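Local coordinates for protein lombricine kinase (Urechis caupo, PDB 3JPZ) that catalyses the reversible transfer of a phosphoryl group between ATP and the guanidino compound lombricine, at residues P162-T167 with D197-R202; F179-P184 with R202-N207. All coordinates share one frame; numbering follows the deposited sequence.

Contact 1: residues P162-T167 with D197-R202; sequences PLSKMT and DWPDAR
Leu163 reaches the turn Pro199-Arg202 with both its backbone and its side chain, a compact example of how one residue can join two loops. Its N donates to Arg202 O at 2.9 Å, with an N-H...O angle of 157°. The same residue then packs in two steps. Leu163 CB presses on Pro199 CB at 3.5 Å, a tight carbon pair, while CG, anti to the carbonyl carbon (chi1 -68°), carries CD1 on to Arg202 CB at 3.6 Å. Leu163 CD1 also reaches Trp198 CZ2 obliquely. The peptide bond before Pro199 is cis, and Pro199 CB lies over the same indole face as Arg202 CG. Farther out, the flat guanidinium of Arg202 has Trp198 CE3 over one face, and its chain leads away from Leu163; NH1 donates to Asp200 O at 3.0 Å, whereas NE bonds Asn217 O.

Ser164 adds a hydrated margin. Its OG donates to water 1 at 2.7 Å, and that water donates to both Pro199 O and Arg202 O, tying the serine to the two carbonyls at the ends of the type II turn. Arg202 O is thus gripped twice, by Leu163 N and by this water, while Pro199 O also accepts the turn bond from Arg202 N. Water 3 extends the network, donating to Asp200 OD2 at 3.1 Å and only weakly to Ser164 OG; Asp200 itself is paired with Arg139.

The contact joins the loop between strand 158-162 and helix 168-176 to the loop leading into strand 203-207. Phe55 of the second subunit packs on Pro199, while helix 135-149 covers Ala201 and Leu163 also touches Ile204 of strand 203-207.

Contact 2: residues F179-P184 with R202-N207; sequences FLFQKP and RGIWHN
Leu180 and Ile204 are the nearest pair of the two backbones, their CA atoms 7.2 Å apart, the irregular segment 179-182 running opposite in direction to strand 203-207. That strand lies next to the edge strand 158-162 in the antiparallel eight-stranded sheet of the phosphagen kinase catalytic domain, and the loop runs along one face of it. Ile204 fills the middle of the interface. Its CD1 meets Leu180 CD1 at 3.7 Å and also lies against the carbonyl of Phe179, whose O accepts a bond from Trp215 NE1; its CG1 packs obliquely on Phe181 CE2 at 3.4 Å. Phe181 CG sits between the backbone N and the carbonyl carbon (chi1 64°), which turns the ring toward the strand. The ring edge then meets Arg202 CB and Gly203 O, the latter 3.2 Å from Phe181 CE2.

At the other end Phe179 meets His206 obliquely, ring centroids 4.8 Å apart and planes at 54°. Phe179 CD2 and CE2 lie over one imidazole face, while His206 NE2 lies in plane at the phenyl edge. What fixes the imidazole's rotation is its other nitrogen: His206 ND1, with its partner close to the ring plane, donates to Asn207 O at 2.6 Å.

Contacts 1 and 2 share Arg202, whose carbonyl serves contact 1 while its side-chain carbons border Phe181 in contact 2. Their centres are about 9 Å apart, and the two merge through hydrophobic groups: Leu163 CD1 touches Phe181 CE1 at 3.5 Å, and Trp198 CH2 lies 3.4 Å from Pro184 CD. Loop 179-184 is thereby held against both the strand and the turn before it. Contact 2 comes nearer to Arg223, a residue seen to bind ADP in this protein, although no nucleotide is bound to this chain here: between side chains, Phe181 is about 7 Å and Trp198 about 11 Å from it. Phe179 directly follows His178, predicted to bind ATP.

Contact 1: residues P162-T167 with D197-R202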
ATOM      1  N   PRO A 162     -10.667  -0.382 -21.603  1.00 39.97           N
ATOM      2  CA  PRO A 162     -10.300  -1.024 -20.338  1.00 39.86           C
ATOM      3  C   PRO A 162      -8.790  -1.031 -20.132  1.00 19.83           C
ATOM      4  O   PRO A 162      -8.054  -1.385 -21.046  1.00 23.25           O
ATOM      5  CB  PRO A 162     -10.806  -2.462 -20.512  1.00 44.98           C
ATOM      6  CG  PRO A 162     -11.814  -2.404 -21.607  1.00 42.90           C
ATOM      7  CD  PRO A 162     -11.388  -1.292 -22.508  1.00 30.76           C
ATOM      8  N   LEU A 163      -8.331  -0.647 -18.949  1.00 23.08           N
ATOM      9  CA  LEU A 163      -6.929  -0.838 -18.592  1.00 26.63           C
ATOM     10  C   LEU A 163      -6.563  -2.326 -18.670  1.00 42.06           C
ATOM     11  O   LEU A 163      -5.447  -2.685 -19.056  1.00 23.34           O
ATOM     12  CB  LEU A 163      -6.651  -0.300 -17.184  1.00 26.73           C
ATOM     13  CG  LEU A 163      -6.728   1.217 -16.998  1.00 26.85           C
ATOM     14  CD1 LEU A 163      -5.786   1.664 -15.889  1.00 21.23           C
ATOM     15  CD2 LEU A 163      -6.396   1.948 -18.290  1.00 26.62           C
ATOM     16  N   SER A 164      -7.519  -3.185 -18.322  1.00 42.93           N
ATOM     17  CA  SER A 164      -7.283  -4.627 -18.236  1.00 37.24           C
ATOM     18  C   SER A 164      -7.082  -5.291 -19.592  1.00 38.15           C
ATOM     19  O   SER A 164      -6.562  -6.402 -19.673  1.00 42.86           O
ATOM     20  CB  SER A 164      -8.449  -5.315 -17.516  1.00 27.11           C
ATOM     21  OG  SER A 164      -8.468  -4.978 -16.140  1.00 48.09           O
ATOM     22  N   LYS A 165      -7.509  -4.621 -20.655  1.00 38.09           N
ATOM     23  CA  LYS A 165      -7.369  -5.177 -21.997  1.00 40.64           C
ATOM     24  C   LYS A 165      -6.557  -4.251 -22.894  1.00 35.23           C
ATOM     25  O   LYS A 165      -6.384  -4.514 -24.078  1.00 40.47           O
ATOM     26  CB  LYS A 165      -8.749  -5.455 -22.589  1.00 31.11           C
ATOM     27  CG  LYS A 165      -9.555  -6.420 -21.739  1.00 47.56           C
ATOM     28  CD  LYS A 165     -10.807  -6.914 -22.433  1.00 53.65           C
ATOM     29  CE  LYS A 165     -11.502  -7.974 -21.588  1.00 52.79           C
ATOM     30  NZ  LYS A 165     -12.834  -8.355 -22.131  1.00 64.03           N
ATOM     31  N   MET A 166      -6.042  -3.180 -22.301  1.00 30.40           N
ATOM     32  CA  MET A 166      -5.212  -2.208 -23.002  1.00 45.84           C
ATOM     33  C   MET A 166      -4.097  -2.873 -23.804  1.00 56.41           C
ATOM     34  O   MET A 166      -3.301  -3.641 -23.261  1.00 54.68           O
ATOM     35  CB  MET A 166      -4.591  -1.244 -21.989  1.00 35.93           C
ATOM     36  CG  MET A 166      -3.928  -0.038 -22.609  1.00 38.38           C
ATOM     37  SD  MET A 166      -5.119   1.263 -22.968  1.00 45.30           S
ATOM     38  CE  MET A 166      -5.419   1.899 -21.319  1.00 30.45           C
ATOM     39  N   THR A 167      -4.049  -2.570 -25.099  1.00 55.32           N
ATOM     40  CA  THR A 167      -2.945  -2.990 -25.954  1.00 52.29           C
ATOM     41  C   THR A 167      -1.869  -1.905 -25.923  1.00 39.10           C
ATOM     42  O   THR A 167      -2.178  -0.733 -25.700  1.00 36.79           O
ATOM     43  CB  THR A 167      -3.404  -3.200 -27.411  1.00 60.88           C
ATOM     44  OG1 THR A 167      -3.616  -1.930 -28.038  1.00 66.97           O
ATOM     45  CG2 THR A 167      -4.693  -4.008 -27.464  1.00 66.49           C
ATOM     46  N   ASP A 197      -6.305  -4.407  -6.511  1.00 24.85           N
ATOM     47  CA  ASP A 197      -6.683  -5.149  -7.707  1.00 25.93           C
ATOM     48  C   ASP A 197      -6.434  -4.379  -8.993  1.00 20.06           C
ATOM     49  O   ASP A 197      -7.135  -4.582  -9.979  1.00 18.66           O
ATOM     50  CB  ASP A 197      -8.157  -5.530  -7.638  1.00 19.29           C
ATOM     51  CG  ASP A 197      -8.565  -5.997  -6.271  1.00 13.35           C
ATOM     52  OD1 ASP A 197      -8.080  -7.057  -5.842  1.00 15.50           O
ATOM     53  OD2 ASP A 197      -9.365  -5.295  -5.619  1.00 18.75           O
ATOM     54  N   TRP A 198      -5.436  -3.504  -8.985  1.00 20.32           N
ATOM     55  CA  TRP A 198      -5.090  -2.733 -10.167  1.00 12.67           C
ATOM     56  C   TRP A 198      -4.707  -3.648 -11.316  1.00 16.57           C
ATOM     57  O   TRP A 198      -3.893  -4.545 -11.125  1.00 19.92           O
ATOM     58  CB  TRP A 198      -3.917  -1.809  -9.873  1.00 16.09           C
ATOM     59  CG  TRP A 198      -3.819  -0.759 -10.897  1.00 14.57           C
ATOM     60  CD1 TRP A 198      -3.131  -0.816 -12.060  1.00 18.72           C
ATOM     61  CD2 TRP A 198      -4.481   0.506 -10.878  1.00 12.16           C
ATOM     62  NE1 TRP A 198      -3.302   0.346 -12.764  1.00 17.64           N
ATOM     63  CE2 TRP A 198      -4.128   1.175 -12.060  1.00 12.32           C
ATOM     64  CE3 TRP A 198      -5.324   1.143  -9.967  1.00 16.55           C
ATOM     65  CZ2 TRP A 198      -4.593   2.445 -12.362  1.00 12.51           C
ATOM     66  CZ3 TRP A 198      -5.788   2.406 -10.268  1.00 19.09           C
ATOM     67  CH2 TRP A 198      -5.419   3.046 -11.452  1.00 14.36           C
ATOM     68  N   PRO A 199      -5.267  -3.418 -12.524  1.00 21.96           N
ATOM     69  CA  PRO A 199      -6.212  -2.390 -12.963  1.00 17.84           C
ATOM     70  C   PRO A 199      -7.596  -2.948 -13.295  1.00 21.54           C
ATOM     71  O   PRO A 199      -8.249  -2.485 -14.232  1.00 20.54           O
ATOM     72  CB  PRO A 199      -5.589  -1.904 -14.265  1.00 14.48           C
ATOM     73  CG  PRO A 199      -4.708  -3.084 -14.752  1.00 34.59           C
ATOM     74  CD  PRO A 199      -4.758  -4.153 -13.689  1.00 21.68           C
ATOM     75  N   ASP A 200      -8.027  -3.955 -12.554  1.00 29.56           N
ATOM     76  CA  ASP A 200      -9.351  -4.525 -12.741  1.00 17.68           C
ATOM     77  C   ASP A 200     -10.441  -3.461 -12.599  1.00 15.31           C
ATOM     78  O   ASP A 200     -10.510  -2.756 -11.589  1.00 14.68           O
ATOM     79  CB  ASP A 200      -9.578  -5.629 -11.718  1.00 17.72           C
ATOM     80  CG  ASP A 200     -10.837  -6.406 -11.987  1.00 21.52           C
ATOM     81  OD1 ASP A 200     -11.901  -5.776 -12.167  1.00 31.20           O
ATOM     82  OD2 ASP A 200     -10.750  -7.644 -12.023  1.00 19.12           O
ATOM     83  N   ALA A 201     -11.279  -3.345 -13.627  1.00 16.12           N
ATOM     84  CA  ALA A 201     -12.386  -2.392 -13.637  1.00 16.22           C
ATOM     85  C   ALA A 201     -11.908  -0.937 -13.671  1.00 20.52           C
ATOM     86  O   ALA A 201     -12.630  -0.033 -13.261  1.00 24.49           O
ATOM     87  CB  ALA A 201     -13.301  -2.624 -12.444  1.00 31.75           C
ATOM     88  N   ARG A 202     -10.690  -0.717 -14.149  1.00 15.08           N
ATOM     89  CA  ARG A 202     -10.215   0.639 -14.436  1.00 14.73           C
ATOM     90  C   ARG A 202     -10.280   0.840 -15.929  1.00 15.46           C
ATOM     91  O   ARG A 202     -10.058  -0.100 -16.686  1.00 26.25           O
ATOM     92  CB  ARG A 202      -8.773   0.837 -13.980  1.00 18.98           C
ATOM     93  CG  ARG A 202      -8.640   1.225 -12.538  1.00 13.65           C
ATOM     94  CD  ARG A 202      -9.192   0.139 -11.638  1.00 19.17           C
ATOM     95  NE  ARG A 202      -8.981   0.479 -10.240  1.00 13.10           N
ATOM     96  CZ  ARG A 202      -8.697  -0.393  -9.281  1.00 15.85           C
ATOM     97  NH1 ARG A 202      -8.590  -1.682  -9.557  1.00 17.79           N
ATOM     98  NH2 ARG A 202      -8.508   0.034  -8.042  1.00 12.15           N
TER
HETATM   99  O   HOH W   1      -9.844  -2.754 -16.665  1.00 20.44           O
HETATM  100  O   HOH W   2     -11.684  -5.638 -15.551  1.00 27.90           O
HETATM  101  O   HOH W   3      -8.712  -7.865 -14.295  1.00 30.78           O

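Contact 2: residues F179-P184 with R202-N207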
ATOM      1  N   PHE A 179      -4.352  11.248 -22.097  1.00 25.63           N
ATOM      2  CA  PHE A 179      -5.586  10.679 -21.558  1.00 20.06           C
ATOM      3  C   PHE A 179      -5.338   9.510 -20.610  1.00 22.96           C
ATOM      4  O   PHE A 179      -6.280   8.928 -20.078  1.00 32.46           O
ATOM      5  CB  PHE A 179      -6.461  10.143 -22.694  1.00 14.97           C
ATOM      6  CG  PHE A 179      -7.201  11.197 -23.459  1.00 24.92           C
ATOM      7  CD1 PHE A 179      -7.188  12.520 -23.058  1.00 29.26           C
ATOM      8  CD2 PHE A 179      -7.947  10.845 -24.569  1.00 24.48           C
ATOM      9  CE1 PHE A 179      -7.886  13.477 -23.771  1.00 33.46           C
ATOM     10  CE2 PHE A 179      -8.650  11.797 -25.281  1.00 29.81           C
ATOM     11  CZ  PHE A 179      -8.620  13.110 -24.883  1.00 28.97           C
ATOM     12  N   LEU A 180      -4.083   9.132 -20.424  1.00 16.34           N
ATOM     13  CA  LEU A 180      -3.791   7.939 -19.649  1.00 25.25           C
ATOM     14  C   LEU A 180      -3.640   8.244 -18.171  1.00 19.87           C
ATOM     15  O   LEU A 180      -3.113   9.288 -17.793  1.00 24.40           O
ATOM     16  CB  LEU A 180      -2.506   7.277 -20.143  1.00 29.37           C
ATOM     17  CG  LEU A 180      -2.247   5.899 -19.534  1.00 31.02           C
ATOM     18  CD1 LEU A 180      -3.040   4.838 -20.280  1.00 32.83           C
ATOM     19  CD2 LEU A 180      -0.762   5.572 -19.537  1.00 30.74           C
ATOM     20  N   PHE A 181      -4.109   7.320 -17.341  1.00 27.71           N
ATOM     21  CA  PHE A 181      -3.781   7.338 -15.922  1.00 25.21           C
ATOM     22  C   PHE A 181      -3.083   6.035 -15.540  1.00 26.26           C
ATOM     23  O   PHE A 181      -3.319   4.985 -16.144  1.00 31.74           O
ATOM     24  CB  PHE A 181      -5.018   7.591 -15.054  1.00 21.91           C
ATOM     25  CG  PHE A 181      -6.068   6.503 -15.123  1.00 15.74           C
ATOM     26  CD1 PHE A 181      -6.048   5.452 -14.231  1.00 18.25           C
ATOM     27  CD2 PHE A 181      -7.090   6.562 -16.055  1.00 12.98           C
ATOM     28  CE1 PHE A 181      -7.021   4.460 -14.274  1.00 15.52           C
ATOM     29  CE2 PHE A 181      -8.071   5.583 -16.100  1.00 13.43           C
ATOM     30  CZ  PHE A 181      -8.033   4.529 -15.213  1.00 13.65           C
ATOM     31  N   GLN A 182      -2.216   6.127 -14.538  1.00 34.26           N
ATOM     32  CA  GLN A 182      -1.369   5.020 -14.114  1.00 42.15           C
ATOM     33  C   GLN A 182      -1.822   4.568 -12.734  1.00 34.57           C
ATOM     34  O   GLN A 182      -2.604   5.253 -12.085  1.00 21.52           O
ATOM     35  CB  GLN A 182       0.085   5.487 -14.022  1.00 52.39           C
ATOM     36  CG  GLN A 182       0.602   6.241 -15.238  1.00 60.54           C
ATOM     37  CD  GLN A 182       1.276   5.329 -16.239  1.00 62.01           C
ATOM     38  OE1 GLN A 182       0.682   4.361 -16.715  1.00 57.07           O
ATOM     39  NE2 GLN A 182       2.526   5.634 -16.568  1.00 63.00           N
ATOM     40  N   LYS A 183      -1.332   3.424 -12.273  1.00 30.84           N
ATOM     41  CA  LYS A 183      -1.579   3.038 -10.894  1.00 22.49           C
ATOM     42  C   LYS A 183      -1.100   4.177  -9.995  1.00 14.75           C
ATOM     43  O   LYS A 183       0.047   4.612 -10.077  1.00 14.79           O
ATOM     44  CB  LYS A 183      -0.868   1.729 -10.545  1.00 11.89           C
ATOM     45  CG  LYS A 183      -1.241   1.185  -9.159  1.00 42.61           C
ATOM     46  CD  LYS A 183      -0.879  -0.288  -8.986  1.00 25.02           C
ATOM     47  CE  LYS A 183      -1.049  -0.754  -7.536  1.00 22.07           C
ATOM     48  NZ  LYS A 183      -0.416  -2.083  -7.286  1.00 27.57           N
ATOM     49  N   PRO A 184      -1.992   4.702  -9.160  1.00 19.95           N
ATOM     50  CA  PRO A 184      -1.537   5.784  -8.282  1.00 12.38           C
ATOM     51  C   PRO A 184      -0.536   5.298  -7.240  1.00 16.59           C
ATOM     52  O   PRO A 184      -0.614   4.160  -6.790  1.00 15.64           O
ATOM     53  CB  PRO A 184      -2.827   6.274  -7.636  1.00 10.04           C
ATOM     54  CG  PRO A 184      -3.904   5.889  -8.604  1.00 20.03           C
ATOM     55  CD  PRO A 184      -3.457   4.600  -9.211  1.00 14.12           C
ATOM     56  N   ARG A 202     -10.690  -0.717 -14.149  1.00 15.08           N
ATOM     57  CA  ARG A 202     -10.215   0.639 -14.436  1.00 14.73           C
ATOM     58  C   ARG A 202     -10.280   0.840 -15.929  1.00 15.46           C
ATOM     59  O   ARG A 202     -10.058  -0.100 -16.686  1.00 26.25           O
ATOM     60  CB  ARG A 202      -8.773   0.837 -13.980  1.00 18.98           C
ATOM     61  CG  ARG A 202      -8.640   1.225 -12.538  1.00 13.65           C
ATOM     62  CD  ARG A 202      -9.192   0.139 -11.638  1.00 19.17           C
ATOM     63  NE  ARG A 202      -8.981   0.479 -10.240  1.00 13.10           N
ATOM     64  CZ  ARG A 202      -8.697  -0.393  -9.281  1.00 15.85           C
ATOM     65  NH1 ARG A 202      -8.590  -1.682  -9.557  1.00 17.79           N
ATOM     66  NH2 ARG A 202      -8.508   0.034  -8.042  1.00 12.15           N
ATOM     67  N   GLY A 203     -10.587   2.053 -16.364  1.00 25.86           N
ATOM     68  CA  GLY A 203     -10.632   2.315 -17.786  1.00 22.41           C
ATOM     69  C   GLY A 203     -10.656   3.775 -18.164  1.00 27.55           C
ATOM     70  O   GLY A 203     -10.850   4.660 -17.334  1.00 17.97           O
ATOM     71  N   ILE A 204     -10.450   4.005 -19.453  1.00 34.24           N
ATOM     72  CA  ILE A 204     -10.479   5.332 -20.022  1.00 23.39           C
ATOM     73  C   ILE A 204     -11.491   5.344 -21.146  1.00 16.61           C
ATOM     74  O   ILE A 204     -11.395   4.555 -22.082  1.00 24.84           O
ATOM     75  CB  ILE A 204      -9.111   5.703 -20.598  1.00 22.99           C
ATOM     76  CG1 ILE A 204      -8.041   5.647 -19.501  1.00 21.61           C
ATOM     77  CG2 ILE A 204      -9.174   7.076 -21.244  1.00 16.54           C
ATOM     78  CD1 ILE A 204      -6.619   5.656 -20.031  1.00 15.35           C
ATOM     79  N   TRP A 205     -12.471   6.229 -21.043  1.00 24.38           N
ATOM     80  CA  TRP A 205     -13.425   6.456 -22.113  1.00 24.51           C
ATOM     81  C   TRP A 205     -13.203   7.863 -22.624  1.00 28.23           C
ATOM     82  O   TRP A 205     -12.783   8.738 -21.874  1.00 16.29           O
ATOM     83  CB  TRP A 205     -14.851   6.321 -21.590  1.00 17.81           C
ATOM     84  CG  TRP A 205     -15.924   6.507 -22.629  1.00 22.88           C
ATOM     85  CD1 TRP A 205     -16.569   5.523 -23.324  1.00 30.49           C
ATOM     86  CD2 TRP A 205     -16.490   7.747 -23.076  1.00 26.77           C
ATOM     87  NE1 TRP A 205     -17.494   6.073 -24.176  1.00 29.15           N
ATOM     88  CE2 TRP A 205     -17.467   7.435 -24.043  1.00 20.15           C
ATOM     89  CE3 TRP A 205     -16.265   9.090 -22.754  1.00 25.36           C
ATOM     90  CZ2 TRP A 205     -18.209   8.413 -24.691  1.00 20.75           C
ATOM     91  CZ3 TRP A 205     -17.005  10.055 -23.397  1.00 34.13           C
ATOM     92  CH2 TRP A 205     -17.965   9.715 -24.356  1.00 23.99           C
ATOM     93  N   HIS A 206     -13.460   8.080 -23.906  1.00 17.76           N
ATOM     94  CA  HIS A 206     -13.523   9.434 -24.427  1.00 26.51           C
ATOM     95  C   HIS A 206     -14.271   9.454 -25.739  1.00 28.49           C
ATOM     96  O   HIS A 206     -14.396   8.428 -26.412  1.00 32.25           O
ATOM     97  CB  HIS A 206     -12.122  10.043 -24.588  1.00 19.86           C
ATOM     98  CG  HIS A 206     -11.305   9.423 -25.678  1.00 17.35           C
ATOM     99  ND1 HIS A 206     -11.421   9.795 -26.999  1.00 18.20           N
ATOM    100  CD2 HIS A 206     -10.342   8.473 -25.639  1.00 22.27           C
ATOM    101  CE1 HIS A 206     -10.572   9.095 -27.729  1.00 23.34           C
ATOM    102  NE2 HIS A 206      -9.905   8.284 -26.927  1.00 25.54           N
ATOM    103  N   ASN A 207     -14.776  10.627 -26.096  1.00 29.41           N
ATOM    104  CA  ASN A 207     -15.468  10.799 -27.358  1.00 23.95           C
ATOM    105  C   ASN A 207     -14.476  10.901 -28.502  1.00 20.75           C
ATOM    106  O   ASN A 207     -13.271  11.032 -28.285  1.00 25.90           O
ATOM    107  CB  ASN A 207     -16.360  12.044 -27.319  1.00 19.43           C
ATOM    108  CG  ASN A 207     -15.578  13.320 -27.074  1.00 33.70           C
ATOM    109  OD1 ASN A 207     -14.345  13.318 -27.027  1.00 20.71           O
ATOM    110  ND2 ASN A 207     -16.297  14.419 -26.914  1.00 18.76           N
TER